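Local coordinates for protein macrolide 2'-phosphotransferase MphH (Brachybacterium faecium, PDB 5UXD) that probably transfers a phosphate group from a nucleotide to the 2'-hydroxyl of macrolide antibiotics such as azithromycin, thereby inactivating them, at residues Gly46-Arg51 against Leu90-Leu95; Pro189-Leu194 against Gly223-Asp228. All blocks are in the same frame, centred on the assembly; numbering follows the deposited sequence. Where two conformers were deposited one is given.

Contact 1: Gly46-Arg51 against Leu90-Leu95; sequences GDWVLR and LIAYPL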
ATOM      1  N   GLY A  46     -24.240  -1.919  13.198  1.00 25.99           N
ATOM      2  CA  GLY A  46     -22.847  -1.740  12.830  1.00 25.39           C
ATOM      3  C   GLY A  46     -22.635  -1.773  11.326  1.00 25.99           C
ATOM      4  O   GLY A  46     -23.308  -2.499  10.593  1.00 26.47           O
ATOM      5  N   ASP A  47     -21.677  -0.968  10.860  1.00 24.43           N
ATOM      6  CA  ASP A  47     -21.316  -0.924   9.448  1.00 17.13           C
ATOM      7  C   ASP A  47     -20.255  -1.972   9.131  1.00 20.74           C
ATOM      8  O   ASP A  47     -19.294  -2.146   9.885  1.00 18.89           O
ATOM      9  CB  ASP A  47     -20.795   0.461   9.059  1.00 28.63           C
ATOM     10  CG  ASP A  47     -21.868   1.528   9.127  1.00 41.48           C
ATOM     11  OD1 ASP A  47     -21.572   2.637   9.618  1.00 47.61           O
ATOM     12  OD2 ASP A  47     -23.006   1.260   8.689  1.00 45.42           O
ATOM     13  N   TRP A  48     -20.420  -2.641   7.986  1.00 20.20           N
ATOM     14  CA  TRP A  48     -19.582  -3.767   7.604  1.00 18.22           C
ATOM     15  C   TRP A  48     -19.059  -3.587   6.187  1.00 21.64           C
ATOM     16  O   TRP A  48     -19.703  -2.957   5.342  1.00 17.93           O
ATOM     17  CB  TRP A  48     -20.364  -5.093   7.703  1.00 13.55           C
ATOM     18  CG  TRP A  48     -20.475  -5.604   9.106  1.00 13.68           C
ATOM     19  CD1 TRP A  48     -21.402  -5.249  10.041  1.00 18.49           C
ATOM     20  CD2 TRP A  48     -19.599  -6.549   9.743  1.00 15.87           C
ATOM     21  NE1 TRP A  48     -21.161  -5.919  11.219  1.00 25.32           N
ATOM     22  CE2 TRP A  48     -20.058  -6.717  11.061  1.00 15.89           C
ATOM     23  CE3 TRP A  48     -18.467  -7.258   9.322  1.00 13.80           C
ATOM     24  CZ2 TRP A  48     -19.441  -7.582  11.963  1.00 22.25           C
ATOM     25  CZ3 TRP A  48     -17.851  -8.120  10.217  1.00 20.32           C
ATOM     26  CH2 TRP A  48     -18.340  -8.270  11.525  1.00 26.12           C
ATOM     27  N   VAL A  49     -17.876  -4.146   5.944  1.00 18.03           N
ATOM     28  CA  VAL A  49     -17.305  -4.300   4.611  1.00 18.21           C
ATOM     29  C   VAL A  49     -17.216  -5.790   4.302  1.00 18.19           C
ATOM     30  O   VAL A  49     -16.784  -6.587   5.147  1.00 18.84           O
ATOM     31  CB  VAL A  49     -15.912  -3.644   4.517  1.00 22.84           C
ATOM     32  CG1 VAL A  49     -15.340  -3.776   3.101  1.00 23.35           C
ATOM     33  CG2 VAL A  49     -15.984  -2.181   4.943  1.00 19.84           C
ATOM     34  N   LEU A  50     -17.622  -6.165   3.094  1.00 19.35           N
ATOM     35  CA  LEU A  50     -17.550  -7.544   2.636  0.58 17.48           C
ATOM     36  C   LEU A  50     -16.629  -7.603   1.426  1.00 22.11           C
ATOM     37  O   LEU A  50     -16.760  -6.794   0.504  1.00 25.40           O
ATOM     38  CB  LEU A  50     -18.941  -8.086   2.290  0.58 18.82           C
ATOM     39  CG  LEU A  50     -19.850  -8.345   3.495  0.58 16.31           C
ATOM     40  CD1 LEU A  50     -20.498  -7.047   3.994  0.58 17.50           C
ATOM     41  CD2 LEU A  50     -20.917  -9.380   3.159  0.58 18.78           C
ATOM     42  N   ARG A  51     -15.683  -8.543   1.445  1.00 17.86           N
ATOM     43  CA  ARG A  51     -14.786  -8.774   0.316  1.00 12.85           C
ATOM     44  C   ARG A  51     -15.062 -10.165  -0.228  1.00 21.95           C
ATOM     45  O   ARG A  51     -14.955 -11.150   0.510  1.00 23.21           O
ATOM     46  CB  ARG A  51     -13.313  -8.638   0.717  1.00 21.23           C
ATOM     47  CG  ARG A  51     -12.966  -7.309   1.351  1.00 26.33           C
ATOM     48  CD  ARG A  51     -11.514  -7.317   1.835  1.00 39.81           C
ATOM     49  NE  ARG A  51     -10.562  -7.280   0.730  1.00 30.32           N
ATOM     50  CZ  ARG A  51      -9.345  -7.821   0.769  1.00 32.91           C
ATOM     51  NH1 ARG A  51      -8.931  -8.462   1.851  1.00 31.25           N
ATOM     52  NH2 ARG A  51      -8.543  -7.726  -0.282  1.00 43.58           N
ATOM     53  N   LEU A  90     -15.815 -15.514   1.587  1.00 15.71           N
ATOM     54  CA  LEU A  90     -16.164 -14.220   2.170  1.00 14.64           C
ATOM     55  C   LEU A  90     -15.171 -13.828   3.246  1.00 18.63           C
ATOM     56  O   LEU A  90     -14.926 -14.596   4.181  1.00 15.34           O
ATOM     57  CB  LEU A  90     -17.578 -14.243   2.763  1.00 15.37           C
ATOM     58  CG  LEU A  90     -17.993 -13.015   3.588  1.00 20.58           C
ATOM     59  CD1 LEU A  90     -18.249 -11.820   2.666  1.00 14.19           C
ATOM     60  CD2 LEU A  90     -19.223 -13.322   4.448  1.00 14.55           C
ATOM     61  N   ILE A  91     -14.711 -12.588   3.120  1.00 14.79           N
ATOM     62  CA  ILE A  91     -13.923 -11.896   4.130  1.00 20.54           C
ATOM     63  C   ILE A  91     -14.733 -10.683   4.577  1.00 18.05           C
ATOM     64  O   ILE A  91     -15.194  -9.904   3.738  1.00 22.69           O
ATOM     65  CB  ILE A  91     -12.545 -11.485   3.570  1.00 16.90           C
ATOM     66  CG1 ILE A  91     -11.718 -12.739   3.240  1.00 16.55           C
ATOM     67  CG2 ILE A  91     -11.814 -10.503   4.522  1.00 18.69           C
ATOM     68  CD1 ILE A  91     -10.530 -12.491   2.274  1.00 17.99           C
ATOM     69  N   ALA A  92     -14.936 -10.531   5.886  1.00 16.54           N
ATOM     70  CA  ALA A  92     -15.798  -9.450   6.362  1.00 19.66           C
ATOM     71  C   ALA A  92     -15.203  -8.782   7.590  1.00 15.39           C
ATOM     72  O   ALA A  92     -14.677  -9.458   8.477  1.00 18.24           O
ATOM     73  CB  ALA A  92     -17.203  -9.953   6.700  1.00 15.72           C
ATOM     74  N   TYR A  93     -15.320  -7.458   7.665  1.00 14.64           N
ATOM     75  CA  TYR A  93     -14.794  -6.756   8.830  1.00 15.95           C
ATOM     76  C   TYR A  93     -15.572  -5.468   9.049  1.00 17.00           C
ATOM     77  O   TYR A  93     -16.138  -4.910   8.106  1.00 17.23           O
ATOM     78  CB  TYR A  93     -13.294  -6.464   8.669  1.00 16.19           C
ATOM     79  CG  TYR A  93     -12.917  -5.759   7.389  1.00 19.06           C
ATOM     80  CD1 TYR A  93     -12.612  -6.479   6.239  1.00 21.01           C
ATOM     81  CD2 TYR A  93     -12.856  -4.369   7.333  1.00 15.58           C
ATOM     82  CE1 TYR A  93     -12.264  -5.833   5.070  1.00 28.54           C
ATOM     83  CE2 TYR A  93     -12.509  -3.720   6.167  1.00 23.64           C
ATOM     84  CZ  TYR A  93     -12.216  -4.460   5.040  1.00 26.39           C
ATOM     85  OH  TYR A  93     -11.867  -3.821   3.876  1.00 34.12           O
ATOM     86  N   PRO A  94     -15.608  -4.965  10.285  1.00 15.88           N
ATOM     87  CA  PRO A  94     -16.270  -3.680  10.540  1.00 22.78           C
ATOM     88  C   PRO A  94     -15.629  -2.546   9.754  1.00 24.96           C
ATOM     89  O   PRO A  94     -14.404  -2.480   9.600  1.00 21.24           O
ATOM     90  CB  PRO A  94     -16.096  -3.483  12.051  1.00 23.41           C
ATOM     91  CG  PRO A  94     -15.931  -4.871  12.603  1.00 21.89           C
ATOM     92  CD  PRO A  94     -15.196  -5.641  11.530  1.00 19.95           C
ATOM     93  N   LEU A  95     -16.480  -1.646   9.253  1.00 21.72           N
ATOM     94  CA  LEU A  95     -16.007  -0.448   8.580  1.00 20.74           C
ATOM     95  C   LEU A  95     -15.163   0.387   9.535  1.00 22.55           C
ATOM     96  O   LEU A  95     -15.548   0.631  10.685  1.00 24.51           O
ATOM     97  CB  LEU A  95     -17.197   0.370   8.065  1.00 30.51           C
ATOM     98  CG  LEU A  95     -16.859   1.654   7.299  1.00 29.62           C
ATOM     99  CD1 LEU A  95     -16.315   1.324   5.919  1.00 27.25           C
ATOM    100  CD2 LEU A  95     -18.079   2.571   7.188  1.00 37.01           C
TER
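The phenol ring of Tyr-93 carries Val-49 over one face, with Val-49 CB 4.0 Å from the Tyr-93 ring centroid in a CH-pi contact, while Arg-51 comes in at the edge, its CD 3.6 Å from Tyr-93 CE1. Tyr-93 CG stands between the backbone N and the carbonyl carbon (chi1 53°), which lays the ring alongside Val-49 and sets its hydroxyl against Val-49 CG1. On the other side of the sheet, the Trp-48 indole has the Pro-94 ring over one face, CD 4.3 Å from the centroid of the Trp-48 six-membered ring, and Ala-92 C in plane at its edge. These two antiparallel strands belong to the N-terminal sheet of a kinase-like fold, and Arg-51 and Tyr-93, on the face shared with Val-49 and Ile-91, bind GDP in another structure of this protein, the nucleotide being absent here. Trp-83 meets the Tyr-93 ring nearly parallel, and Phe-35 makes a cation-pi contact with Arg-51. Val-49 and Tyr-93 exchange two backbone hydrogen bonds, as do Arg-51 and Ile-91, where Arg-51 N to Ile-91 O is 2.7 Å. At the far end Leu-95 N reaches Asp-47 O (2.9 Å) from above the carbonyl plane, 47° out of it. Leu-95 CD1 meets Val-49 CG2 at 3.7 Å, and on the Ala-92 face Leu-50 CD2 packs against Leu-90 CD1. The Asp-47 carboxylate turns to a salt bridge with Arg-41.

Contact 2: Pro189-Leu194 against Gly223-Asp228; sequences PGHSVL and GDPAKD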
ATOM      1  N   PRO A 189      19.629   1.951   2.917  1.00 16.99           N
ATOM      2  CA  PRO A 189      19.388   1.665   4.336  1.00 16.14           C
ATOM      3  C   PRO A 189      20.387   0.679   4.910  1.00 15.11           C
ATOM      4  O   PRO A 189      20.891  -0.206   4.215  1.00 17.01           O
ATOM      5  CB  PRO A 189      17.972   1.066   4.344  1.00 14.56           C
ATOM      6  CG  PRO A 189      17.810   0.482   2.953  1.00 15.43           C
ATOM      7  CD  PRO A 189      18.535   1.454   2.057  1.00 18.86           C
ATOM      8  N   GLY A 190      20.629   0.826   6.212  1.00 17.87           N
ATOM      9  CA  GLY A 190      21.457  -0.083   6.985  1.00 13.67           C
ATOM     10  C   GLY A 190      20.681  -0.981   7.920  1.00 19.64           C
ATOM     11  O   GLY A 190      21.299  -1.714   8.705  1.00 16.96           O
ATOM     12  N   HIS A 191      19.349  -0.940   7.885  1.00 15.07           N
ATOM     13  CA  HIS A 191      18.510  -1.823   8.677  1.00 14.36           C
ATOM     14  C   HIS A 191      17.189  -1.976   7.939  1.00 14.99           C
ATOM     15  O   HIS A 191      16.794  -1.100   7.152  1.00 16.59           O
ATOM     16  CB  HIS A 191      18.285  -1.296  10.109  1.00 14.77           C
ATOM     17  CG  HIS A 191      17.424  -0.065  10.191  1.00 16.09           C
ATOM     18  ND1 HIS A 191      17.808   1.157   9.677  1.00 18.66           N
ATOM     19  CD2 HIS A 191      16.201   0.131  10.748  1.00 16.00           C
ATOM     20  CE1 HIS A 191      16.862   2.051   9.910  1.00 19.54           C
ATOM     21  NE2 HIS A 191      15.873   1.453  10.553  1.00 15.97           N
ATOM     22  N   SER A 192      16.548  -3.122   8.164  1.00 14.17           N
ATOM     23  CA  SER A 192      15.272  -3.552   7.615  1.00 12.52           C
ATOM     24  C   SER A 192      14.193  -3.508   8.686  1.00 16.78           C
ATOM     25  O   SER A 192      14.453  -3.764   9.867  1.00 16.35           O
ATOM     26  CB  SER A 192      15.367  -4.968   7.043  1.00 15.60           C
ATOM     27  OG  SER A 192      16.371  -5.055   6.056  1.00 27.22           O
ATOM     28  N   VAL A 193      12.969  -3.141   8.301  1.00 18.21           N
ATOM     29  CA  VAL A 193      11.829  -3.032   9.204  1.00 15.65           C
ATOM     30  C   VAL A 193      10.611  -3.603   8.493  1.00 16.39           C
ATOM     31  O   VAL A 193      10.605  -3.788   7.278  1.00 15.75           O
ATOM     32  CB  VAL A 193      11.536  -1.572   9.610  1.00 16.17           C
ATOM     33  CG1 VAL A 193      12.704  -0.968  10.421  1.00 13.22           C
ATOM     34  CG2 VAL A 193      11.253  -0.735   8.362  1.00 12.42           C
ATOM     35  N   LEU A 194       9.555  -3.860   9.265  1.00 16.62           N
ATOM     36  CA  LEU A 194       8.257  -4.146   8.666  1.00 16.78           C
ATOM     37  C   LEU A 194       7.731  -2.887   7.998  1.00 15.80           C
ATOM     38  O   LEU A 194       7.678  -1.823   8.627  1.00 16.04           O
ATOM     39  CB  LEU A 194       7.272  -4.628   9.724  1.00 13.98           C
ATOM     40  CG  LEU A 194       5.801  -4.741   9.292  1.00 16.16           C
ATOM     41  CD1 LEU A 194       5.646  -5.734   8.135  1.00 15.19           C
ATOM     42  CD2 LEU A 194       4.901  -5.144  10.459  1.00 22.04           C
ATOM     43  N   GLY A 223      11.823  -4.869   4.986  1.00 14.40           N
ATOM     44  CA  GLY A 223      12.764  -4.288   4.048  1.00 16.78           C
ATOM     45  C   GLY A 223      13.015  -2.810   4.283  1.00 12.10           C
ATOM     46  O   GLY A 223      13.119  -2.363   5.425  1.00 14.95           O
ATOM     47  N   ASP A 224      13.103  -2.052   3.203  1.00 13.37           N
ATOM     48  CA  ASP A 224      13.612  -0.671   3.228  1.00 13.35           C
ATOM     49  C   ASP A 224      12.668   0.269   3.973  1.00 13.53           C
ATOM     50  O   ASP A 224      11.536   0.482   3.518  1.00 15.90           O
ATOM     51  CB  ASP A 224      13.820  -0.219   1.771  1.00 11.89           C
ATOM     52  CG  ASP A 224      14.467   1.172   1.635  1.00 16.60           C
ATOM     53  OD1 ASP A 224      14.628   1.904   2.634  1.00 13.12           O
ATOM     54  OD2 ASP A 224      14.800   1.530   0.487  1.00 16.67           O
ATOM     55  N   PRO A 225      13.089   0.859   5.101  1.00 15.87           N
ATOM     56  CA  PRO A 225      12.213   1.808   5.820  1.00 14.25           C
ATOM     57  C   PRO A 225      11.752   2.991   4.979  1.00 20.43           C
ATOM     58  O   PRO A 225      10.681   3.560   5.247  1.00 15.64           O
ATOM     59  CB  PRO A 225      13.100   2.275   6.985  1.00 16.09           C
ATOM     60  CG  PRO A 225      14.087   1.139   7.192  1.00 16.76           C
ATOM     61  CD  PRO A 225      14.357   0.602   5.813  1.00 17.27           C
ATOM     62  N   ALA A 226      12.542   3.397   3.978  1.00 12.34           N
ATOM     63  CA  ALA A 226      12.195   4.577   3.188  1.00 14.46           C
ATOM     64  C   ALA A 226      10.919   4.386   2.384  1.00 14.32           C
ATOM     65  O   ALA A 226      10.256   5.373   2.028  1.00 17.81           O
ATOM     66  CB  ALA A 226      13.345   4.920   2.239  1.00 16.59           C
ATOM     67  N   LYS A 227      10.581   3.143   2.045  1.00 11.85           N
ATOM     68  CA  LYS A 227       9.386   2.897   1.242  1.00 15.45           C
ATOM     69  C   LYS A 227       8.158   3.578   1.828  1.00 22.95           C
ATOM     70  O   LYS A 227       7.279   4.034   1.079  1.00 16.22           O
ATOM     71  CB  LYS A 227       9.132   1.398   1.128  1.00 22.23           C
ATOM     72  CG  LYS A 227      10.198   0.639   0.392  1.00 27.48           C
ATOM     73  CD  LYS A 227       9.852  -0.845   0.365  1.00 33.42           C
ATOM     74  CE  LYS A 227       8.581  -1.106  -0.440  1.00 37.89           C
ATOM     75  NZ  LYS A 227       8.355  -2.569  -0.646  1.00 43.69           N
ATOM     76  N   ASP A 228       8.084   3.674   3.157  1.00 13.84           N
ATOM     77  CA  ASP A 228       6.889   4.192   3.809  1.00 13.58           C
ATOM     78  C   ASP A 228       6.935   5.700   4.012  1.00 14.52           C
ATOM     79  O   ASP A 228       5.928   6.286   4.416  1.00 14.69           O
ATOM     80  CB  ASP A 228       6.665   3.494   5.163  1.00 14.18           C
ATOM     81  CG  ASP A 228       6.157   2.067   5.006  1.00 22.04           C
ATOM     82  OD1 ASP A 228       5.623   1.773   3.923  1.00 16.59           O
ATOM     83  OD2 ASP A 228       6.291   1.253   5.953  1.00 14.60           O
TER
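Gly-223 O takes the N-H of Val-193 in its carbonyl plane, on a lone pair, at 3.0 Å, and also receives the CA-H of Ser-192, 3.3 Å from CA to Gly-223 O. The return bond, Gly-223 N to Val-193 O at 2.8 Å, completes a single antiparallel hydrogen-bonded pair. Beyond it the chain turns, and the Pro-225 ring presses into the other segment: its CG lies over one face of the His-191 imidazole, 4.1 Å from the ring centroid, and 3.6 Å from Val-193 CG2. His-191 CG sits between the backbone N and the carbonyl carbon (chi1 69°), which swings the ring over Pro-225. Gly-223 to Asp-228 is the Gly-Asp-Pro-Ala-x-Asp sequence recurrent in the aminoglycoside phosphotransferase family. Its first aspartate forms an Asx turn, Asp-224 OD1 accepting from Ala-226 N at 2.9 Å from above the carboxylate plane; Pro-189 CG rests 3.5 Å from the same Asp-224 OD1, and His-262 bonds to OD2. In its second, Asp-228 OD1 accepts from Gly-197 N, immediately before Glu-198 of the azithromycin pocket, and OD2 is bonded to both His-196 N and His-133 NE2 of helix 119-133.

Overall arrangement
From the N terminus the chain runs through helix 7-16 and the short strand 21-22 into strands 26-29, 35-42 and 47-53. Contact 1 then closes a loop of 38 residues, containing helix 59-72 and strand 85-86, by bringing strand 91-94 beside 47-53 in the N-terminal sheet. The chain next passes through strand 99-104 into the mainly helical C-terminal part. There contact 2 closes a shorter loop that holds strands 204-207 and 210-214 with His-203 and Asp-216, which bind magnesium in another structure of this protein, tying strand 193-195 to the turn before helix 230-235. The two closures follow in series, neither nested nor crossed, on opposite sides of the chain's centre, their centres about 31 Å apart.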